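Local coordinates for protein putative polyprenyl synthetase (Streptomyces coelicolor, PDB 3NF2) that probably acts as a magnesium-dependent prenyltransferase of the FPP/GGPP synthase family, joining isoprenoid diphosphate units into longer polyprenyl chains, at residues 251-256 with 298-304; 263-267 with 294-298; 30-35 with 117-121. One frame throughout, in Å; residues are numbered along the deposited sequence.

Contact 1: 251-256 with 298-304. With SO4 (sulfate ion), chain F.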
loop_
_atom_site.group_PDB
_atom_site.type_symbol
_atom_site.label_atom_id
_atom_site.label_comp_id
_atom_site.label_asym_id
_atom_site.label_seq_id
_atom_site.Cartn_x
_atom_site.Cartn_y
_atom_site.Cartn_z
ATOM N N LEU A 251 3.284 -24.799 11.574
ATOM C CA LEU A 251 3.936 -25.170 12.791
ATOM C C LEU A 251 4.027 -26.665 12.995
ATOM O O LEU A 251 5.039 -27.132 13.413
ATOM C CB LEU A 251 3.213 -24.555 13.954
ATOM C CG LEU A 251 3.748 -23.198 14.332
ATOM C CD1 LEU A 251 2.935 -22.611 15.403
ATOM C CD2 LEU A 251 5.140 -23.308 14.757
ATOM N N PRO A 252 3.000 -27.434 12.710
ATOM C CA PRO A 252 3.207 -28.877 12.906
ATOM C C PRO A 252 4.323 -29.449 12.020
ATOM O O PRO A 252 5.160 -30.224 12.506
ATOM C CB PRO A 252 1.859 -29.503 12.526
ATOM C CG PRO A 252 0.883 -28.404 12.466
ATOM C CD PRO A 252 1.623 -27.124 12.276
ATOM N N VAL A 253 4.333 -29.046 10.749
ATOM C CA VAL A 253 5.345 -29.474 9.775
ATOM C C VAL A 253 6.733 -29.131 10.276
ATOM O O VAL A 253 7.616 -29.987 10.359
ATOM C CB VAL A 253 5.136 -28.777 8.417
ATOM C CG1 VAL A 253 6.185 -29.227 7.405
ATOM C CG2 VAL A 253 3.752 -29.056 7.893
ATOM N N VAL A 254 6.901 -27.866 10.633
ATOM C CA VAL A 254 8.174 -27.341 11.103
ATOM C C VAL A 254 8.635 -27.979 12.415
ATOM O O VAL A 254 9.800 -28.377 12.541
ATOM C CB VAL A 254 8.092 -25.814 11.218
ATOM C CG1 VAL A 254 9.312 -25.273 11.866
ATOM C CG2 VAL A 254 7.921 -25.192 9.825
ATOM N N ALA A 255 7.722 -28.093 13.383
ATOM C CA ALA A 255 8.040 -28.733 14.669
ATOM C C ALA A 255 8.468 -30.198 14.492
ATOM O O ALA A 255 9.371 -30.668 15.173
ATOM C CB ALA A 255 6.865 -28.630 15.629
ATOM N N ALA A 256 7.818 -30.901 13.569
ATOM C CA ALA A 256 8.201 -32.256 13.225
ATOM C C ALA A 256 9.621 -32.312 12.645
ATOM O O ALA A 256 10.390 -33.192 13.011
ATOM C CB ALA A 256 7.210 -32.840 12.246
ATOM N N ALA A 298 6.530 -37.689 14.708
ATOM C CA ALA A 298 7.651 -36.833 15.136
ATOM C C ALA A 298 7.286 -35.846 16.249
ATOM O O ALA A 298 8.137 -35.072 16.710
ATOM C CB ALA A 298 8.252 -36.101 13.941
ATOM N N GLY A 299 6.024 -35.866 16.678
ATOM C CA GLY A 299 5.568 -34.992 17.751
ATOM C C GLY A 299 5.194 -33.589 17.293
ATOM O O GLY A 299 5.172 -32.659 18.105
ATOM N N GLY A 300 4.902 -33.442 15.999
ATOM C CA GLY A 300 4.528 -32.147 15.421
ATOM C C GLY A 300 3.154 -31.649 15.846
ATOM O O GLY A 300 2.997 -30.486 16.215
ATOM N N ARG A 301 2.162 -32.533 15.790
ATOM C CA ARG A 301 0.792 -32.202 16.172
ATOM C C ARG A 301 0.686 -31.821 17.643
ATOM O O ARG A 301 0.151 -30.759 17.983
ATOM C CB ARG A 301 -0.117 -33.391 15.905
ATOM C CG ARG A 301 -1.569 -33.132 16.191
ATOM C CD ARG A 301 -2.372 -34.344 15.837
ATOM N NE ARG A 301 -3.782 -34.034 15.668
ATOM C CZ ARG A 301 -4.680 -34.910 15.239
ATOM N NH1 ARG A 301 -4.299 -36.140 14.935
ATOM N NH2 ARG A 301 -5.948 -34.550 15.092
ATOM N N GLU A 302 1.213 -32.697 18.495
ATOM C CA GLU A 302 1.225 -32.493 19.934
ATOM C C GLU A 302 1.891 -31.184 20.317
ATOM O O GLU A 302 1.322 -30.408 21.091
ATOM C CB GLU A 302 1.925 -33.666 20.637
ATOM C CG GLU A 302 1.943 -33.570 22.165
ATOM C CD GLU A 302 0.542 -33.561 22.789
ATOM O OE1 GLU A 302 -0.358 -34.266 22.283
ATOM O OE2 GLU A 302 0.344 -32.847 23.796
ATOM N N TRP A 303 3.081 -30.933 19.760
ATOM C CA TRP A 303 3.806 -29.703 20.045
ATOM C C TRP A 303 2.980 -28.461 19.709
ATOM O O TRP A 303 3.025 -27.468 20.443
ATOM C CB TRP A 303 5.148 -29.645 19.312
ATOM C CG TRP A 303 6.004 -28.528 19.823
ATOM C CD1 TRP A 303 6.870 -28.578 20.870
ATOM C CD2 TRP A 303 6.042 -27.178 19.332
ATOM N NE1 TRP A 303 7.473 -27.345 21.056
ATOM C CE2 TRP A 303 6.972 -26.468 20.129
ATOM C CE3 TRP A 303 5.379 -26.499 18.295
ATOM C CZ2 TRP A 303 7.265 -25.122 19.916
ATOM C CZ3 TRP A 303 5.661 -25.159 18.090
ATOM C CH2 TRP A 303 6.605 -24.486 18.896
ATOM N N THR A 304 2.225 -28.528 18.616
ATOM C CA THR A 304 1.440 -27.384 18.156
ATOM C C THR A 304 0.170 -27.172 19.012
ATOM O O THR A 304 -0.242 -26.027 19.244
ATOM C CB THR A 304 1.107 -27.489 16.654
ATOM O OG1 THR A 304 2.308 -27.765 15.922
ATOM C CG2 THR A 304 0.479 -26.187 16.131
HETATM S S SO4 F . -7.756 -37.592 13.972
HETATM O O1 SO4 F . -7.943 -36.214 14.416
HETATM O O2 SO4 F . -8.238 -37.737 12.600
HETATM O O3 SO4 F . -6.336 -37.930 14.019
HETATM O O4 SO4 F . -8.501 -38.486 14.856
#

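Contact 2: 263-267 with 294-298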
loop_
_atom_site.group_PDB
_atom_site.type_symbol
_atom_site.label_atom_id
_atom_site.label_comp_id
_atom_site.label_asym_id
_atom_site.label_seq_id
_atom_site.Cartn_x
_atom_site.Cartn_y
_atom_site.Cartn_z
ATOM N N ALA A 263 11.259 -40.524 12.316
ATOM C CA ALA A 263 10.072 -39.923 11.727
ATOM C C ALA A 263 10.431 -38.564 11.140
ATOM O O ALA A 263 10.104 -38.261 9.996
ATOM C CB ALA A 263 8.988 -39.770 12.787
ATOM N N SER A 264 11.135 -37.773 11.939
ATOM C CA SER A 264 11.585 -36.451 11.547
ATOM C C SER A 264 12.531 -36.474 10.344
ATOM O O SER A 264 12.359 -35.688 9.407
ATOM C CB SER A 264 12.285 -35.800 12.720
ATOM O OG SER A 264 12.762 -34.515 12.366
ATOM N N GLU A 265 13.520 -37.371 10.386
ATOM C CA GLU A 265 14.502 -37.503 9.309
ATOM C C GLU A 265 13.822 -37.896 8.004
ATOM O O GLU A 265 14.101 -37.315 6.960
ATOM C CB GLU A 265 15.596 -38.522 9.669
ATOM C CG GLU A 265 16.406 -38.214 10.941
ATOM C CD GLU A 265 17.507 -37.168 10.756
ATOM O OE1 GLU A 265 17.958 -36.945 9.611
ATOM O OE2 GLU A 265 17.934 -36.579 11.773
ATOM N N ARG A 266 12.913 -38.862 8.062
ATOM C CA ARG A 266 12.241 -39.329 6.850
ATOM C C ARG A 266 11.295 -38.279 6.251
ATOM O O ARG A 266 11.208 -38.128 5.023
ATOM C CB ARG A 266 11.515 -40.651 7.103
ATOM C CG ARG A 266 10.874 -41.269 5.855
ATOM C CD ARG A 266 11.890 -41.459 4.722
ATOM N NE ARG A 266 11.228 -41.864 3.489
ATOM C CZ ARG A 266 11.800 -41.879 2.289
ATOM N NH1 ARG A 266 11.094 -42.266 1.237
ATOM N NH2 ARG A 266 13.066 -41.501 2.137
ATOM N N LEU A 267 10.602 -37.550 7.120
ATOM C CA LEU A 267 9.757 -36.440 6.676
ATOM C C LEU A 267 10.572 -35.363 5.936
ATOM O O LEU A 267 10.131 -34.849 4.903
ATOM C CB LEU A 267 9.000 -35.836 7.864
ATOM C CG LEU A 267 8.137 -34.616 7.549
ATOM C CD1 LEU A 267 6.851 -35.013 6.850
ATOM C CD2 LEU A 267 7.862 -33.817 8.796
ATOM N N LEU A 294 3.339 -39.054 9.650
ATOM C CA LEU A 294 4.752 -38.844 10.014
ATOM C C LEU A 294 4.991 -37.610 10.882
ATOM O O LEU A 294 5.832 -37.648 11.769
ATOM C CB LEU A 294 5.653 -38.780 8.773
ATOM C CG LEU A 294 6.129 -40.063 8.079
ATOM C CD1 LEU A 294 6.562 -39.726 6.674
ATOM C CD2 LEU A 294 7.265 -40.779 8.838
ATOM N N ILE A 295 4.262 -36.521 10.618
ATOM C CA ILE A 295 4.331 -35.304 11.457
ATOM C C ILE A 295 3.846 -35.618 12.876
ATOM O O ILE A 295 4.460 -35.207 13.860
ATOM C CB ILE A 295 3.498 -34.131 10.858
ATOM C CG1 ILE A 295 4.130 -33.605 9.574
ATOM C CG2 ILE A 295 3.362 -32.949 11.848
ATOM C CD1 ILE A 295 3.109 -32.887 8.683
ATOM N N GLU A 296 2.750 -36.356 12.975
ATOM C CA GLU A 296 2.277 -36.806 14.276
ATOM C C GLU A 296 3.307 -37.678 15.023
ATOM O O GLU A 296 3.629 -37.382 16.183
ATOM C CB GLU A 296 0.899 -37.483 14.182
ATOM C CG GLU A 296 0.262 -37.678 15.560
ATOM C CD GLU A 296 -1.243 -37.899 15.537
ATOM O OE1 GLU A 296 -1.841 -37.998 14.441
ATOM O OE2 GLU A 296 -1.830 -37.968 16.640
ATOM N N GLU A 297 3.862 -38.700 14.355
ATOM C CA GLU A 297 4.925 -39.522 14.975
ATOM C C GLU A 297 6.114 -38.700 15.474
ATOM O O GLU A 297 6.621 -38.953 16.570
ATOM C CB GLU A 297 5.411 -40.674 14.074
ATOM C CG GLU A 297 6.358 -41.652 14.822
ATOM C CD GLU A 297 6.912 -42.798 13.972
ATOM O OE1 GLU A 297 8.011 -43.299 14.301
ATOM O OE2 GLU A 297 6.256 -43.221 13.000
ATOM N N ALA A 298 6.530 -37.689 14.708
ATOM C CA ALA A 298 7.651 -36.833 15.136
ATOM C C ALA A 298 7.286 -35.846 16.249
ATOM O O ALA A 298 8.137 -35.072 16.710
ATOM C CB ALA A 298 8.252 -36.101 13.941
#

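Contact 3: 30-35 with 117-121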
loop_
_atom_site.group_PDB
_atom_site.type_symbol
_atom_site.label_atom_id
_atom_site.label_comp_id
_atom_site.label_asym_id
_atom_site.label_seq_id
_atom_site.Cartn_x
_atom_site.Cartn_y
_atom_site.Cartn_z
ATOM N N PRO A 30 -12.620 1.836 -11.629
ATOM C CA PRO A 30 -13.366 0.598 -11.367
ATOM C C PRO A 30 -13.151 0.008 -9.968
ATOM O O PRO A 30 -13.637 -1.094 -9.693
ATOM C CB PRO A 30 -12.773 -0.364 -12.394
ATOM C CG PRO A 30 -11.329 0.046 -12.467
ATOM C CD PRO A 30 -11.294 1.545 -12.214
ATOM N N MET A 31 -12.442 0.733 -9.101
ATOM C CA MET A 31 -12.017 0.204 -7.796
ATOM C C MET A 31 -13.171 -0.203 -6.885
ATOM O O MET A 31 -13.039 -1.151 -6.126
ATOM C CB MET A 31 -11.076 1.174 -7.070
ATOM C CG MET A 31 -9.869 1.616 -7.902
ATOM S SD MET A 31 -8.587 2.415 -6.926
ATOM C CE MET A 31 -9.395 3.966 -6.591
ATOM N N ASP A 32 -14.305 0.486 -6.983
ATOM C CA ASP A 32 -15.478 0.141 -6.173
ATOM C C ASP A 32 -16.067 -1.226 -6.550
ATOM O O ASP A 32 -16.430 -1.996 -5.667
ATOM C CB ASP A 32 -16.550 1.244 -6.227
ATOM C CG ASP A 32 -17.048 1.523 -7.638
ATOM O OD1 ASP A 32 -16.305 1.286 -8.613
ATOM O OD2 ASP A 32 -18.192 1.986 -7.776
ATOM N N THR A 33 -16.129 -1.530 -7.849
ATOM C CA THR A 33 -16.676 -2.807 -8.307
ATOM C C THR A 33 -15.691 -3.950 -8.111
ATOM O O THR A 33 -16.079 -5.054 -7.727
ATOM C CB THR A 33 -17.183 -2.768 -9.785
ATOM O OG1 THR A 33 -16.121 -2.379 -10.673
ATOM C CG2 THR A 33 -18.352 -1.796 -9.927
ATOM N N VAL A 34 -14.416 -3.682 -8.361
ATOM C CA VAL A 34 -13.381 -4.701 -8.193
ATOM C C VAL A 34 -13.234 -5.110 -6.720
ATOM O O VAL A 34 -13.074 -6.300 -6.412
ATOM C CB VAL A 34 -12.043 -4.235 -8.805
ATOM C CG1 VAL A 34 -10.926 -5.204 -8.483
ATOM C CG2 VAL A 34 -12.187 -4.091 -10.313
ATOM N N ALA A 35 -13.312 -4.121 -5.824
ATOM C CA ALA A 35 -13.373 -4.379 -4.388
ATOM C C ALA A 35 -14.625 -5.164 -4.021
ATOM O O ALA A 35 -14.544 -6.090 -3.227
ATOM C CB ALA A 35 -13.322 -3.085 -3.588
ATOM N N GLN A 117 -5.175 -4.367 -11.367
ATOM C CA GLN A 117 -6.310 -3.961 -10.548
ATOM C C GLN A 117 -6.283 -4.543 -9.130
ATOM O O GLN A 117 -6.820 -3.934 -8.205
ATOM C CB GLN A 117 -7.627 -4.261 -11.261
ATOM C CG GLN A 117 -8.174 -3.063 -12.044
ATOM C CD GLN A 117 -8.918 -3.476 -13.289
ATOM O OE1 GLN A 117 -8.315 -3.694 -14.342
ATOM N NE2 GLN A 117 -10.238 -3.584 -13.183
ATOM N N ALA A 118 -5.645 -5.697 -8.958
ATOM C CA ALA A 118 -5.443 -6.276 -7.625
ATOM C C ALA A 118 -4.490 -5.414 -6.801
ATOM O O ALA A 118 -4.748 -5.146 -5.630
ATOM C CB ALA A 118 -4.928 -7.702 -7.726
ATOM N N ILE A 119 -3.413 -4.955 -7.439
ATOM C CA ILE A 119 -2.435 -4.056 -6.814
ATOM C C ILE A 119 -3.076 -2.732 -6.431
ATOM O O ILE A 119 -2.875 -2.232 -5.329
ATOM C CB ILE A 119 -1.227 -3.791 -7.740
ATOM C CG1 ILE A 119 -0.471 -5.088 -7.996
ATOM C CG2 ILE A 119 -0.270 -2.771 -7.115
ATOM C CD1 ILE A 119 0.289 -5.120 -9.317
ATOM N N LEU A 120 -3.871 -2.198 -7.349
ATOM C CA LEU A 120 -4.483 -0.883 -7.222
ATOM C C LEU A 120 -5.520 -0.844 -6.100
ATOM O O LEU A 120 -5.440 -0.011 -5.193
ATOM C CB LEU A 120 -5.138 -0.529 -8.546
ATOM C CG LEU A 120 -5.794 0.832 -8.734
ATOM C CD1 LEU A 120 -4.743 1.920 -8.884
ATOM C CD2 LEU A 120 -6.737 0.788 -9.940
ATOM N N VAL A 121 -6.481 -1.760 -6.160
ATOM C CA VAL A 121 -7.516 -1.841 -5.131
ATOM C C VAL A 121 -6.915 -2.176 -3.753
ATOM O O VAL A 121 -7.299 -1.599 -2.742
ATOM C CB VAL A 121 -8.649 -2.804 -5.553
ATOM C CG1 VAL A 121 -9.704 -2.892 -4.473
ATOM C CG2 VAL A 121 -9.299 -2.301 -6.848
#

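Contact 1: 251-256 with 298-304
A256 and G300 bring the two helices together, their CA atoms 4.3 Å apart, while the axes of the short segments 251-256 and 300-304 cross at 117° with a closest approach of 7.8 Å. G300 can lie this close because it has no side chain: its CA lies 3.5 Å from P252 O in a CH...O contact, and a CB there would run into the same oxygen. Just before it, G299 has positive phi and closes a Schellman motif, and A298 CB rests against A256 CB. One turn on, T304 turns OG1 beside its own backbone N (chi1 -50°), giving a hydrogen bond of 2.8 Å to G300 O. The backbone N of T304 reaches that oxygen from the opposite face of its plane. OG1 also lies against the P252 ring, and CG2 packs on L251 CB. An alanine in place of T304 removes the hydroxyl, and would probably leave G300 O with the backbone N-H alone from this residue and open a gap beside the P252 ring. W303 sends its six-membered ring out to L251, where CZ3 meets CD2 edge-on at 3.8 Å; A255 CB approaches CE3 obliquely at 3.7 Å. R301 points elsewhere, extended to a sulfate ion, probably from the crystallisation liquor, which it grips with two nearly straight bonds, NH1 to O3 at 2.9 Å and NH2 to O1 at 2.7 Å; NH1 also pairs with E296, and W230 adds a cation-pi contact. Helix 203-230 lies against P252, R301 and T304, and its D225, in the second aspartate-rich motif of the family, accepts the L251 N-H; helix 173-198 packs on L251 and W303, and helices 262-275 and 285-297 on A256.

Contact 2: 263-267 with 294-298
The carboxylate of E297 is the one flat side-chain group that touches across this contact, where it meets a methyl: A263 CB lies beside E297 CG at 3.8 Å, with CD and OE1 scarcely farther. E297 runs extended, CG anti to the backbone N (chi1 -171°), which lays the chain alongside that methyl. No ring takes part; the rest is aliphatic groups packing on one another and on backbone atoms. A263 is the point of closest backbone approach, its CA 5.2 Å from that of A298, and its CB is wedged between E297, the L294 carbonyl and A298 CB, the last at 3.9 Å. A298 CB reaches over to the backbone N and CB of S264. One turn along, L267 crosses I295 obliquely: with CG anti to the backbone N (chi1 177°), its CD2 comes to 3.8 Å from I295 CG1, while CD1 faces L294 CB more loosely, at 4.4 Å. L294 CD2 reaches back to A263, close to its CA and O. L267 and I295 also pack on helix 251-259. No hydrogen bond crosses between the segments, and the polar end of S264 is spent on A256 O. This is plain apolar packing of helix 262-275 on the C-terminal end of helix 285-297, and its cohesion rests on burying small and branched aliphatic groups, alanines at the narrow end, leucines and an isoleucine at the wider one.

Contact 3: 30-35 with 117-121
M31 and V121 face each other where the short helix 31-38 starts against helix 115-134, and their side chains slide past one another in opposite directions. V121 carries most of the contact. Its CG1 stands anti to the backbone N (chi1 179°) and meets A35 CB at 3.7 Å; the other branch, CG2, lies beside the backbone N and fits among M31 CA, M31 CB and V34 CG1, the valine methyl being 3.7 Å away. V34 divides its own branches in the same manner: CG1 goes to V121, while CG2 turns toward the amide end of Q117, which crosses it at about a right angle. P30 presents its ring to that same amide from the start of the helix. M31 leaves the backbone with CG beside its own N (chi1 -53°), and the chain then runs extended through chi2 (-166°), which carries SD across L120 at about a right angle. M31 SD lies 3.7 Å from L120 CG, with L120 CD2 close by. P30 follows a cis peptide bond and occupies the N-cap position; its carbonyl oxygen takes the first-turn hydrogen bond from V34 N and a second from T33 OG1, at 3.0 Å, which ties the helix start together. The second subunit comes up to this patch, with its D157 on M31, its Q159 on L120 and its I163 on Q117. V121 also rests on L92 of helix 77-98, the helix that carries the family's first aspartate-rich motif. Such helix-on-helix packing by largely apolar side chains, beside a helical dimer interface, is at home in the all-helical fold of isoprenoid synthases.

Contacts 1 and 2 form one continuous patch, their centres about 9 Å apart: both use A298, contact 2 is nested in the chain loop that contact 1 closes, and they are joined by a probable hydrogen bond of 2.8 Å from G300 N to I295 O and by A256 CB packing 3.6 Å from L267 CD2. Contact 3 lies on the other side of the chain's centre, about 39 Å from contact 1 and 44 Å from contact 2 between centres. R301 of contact 1 holds one sulfate, and the Q117 side chain of contact 3 lies about 3 Å from another, both probably from the crystallisation liquor. In relatives the two aspartate-rich motifs bind magnesium and diphosphate.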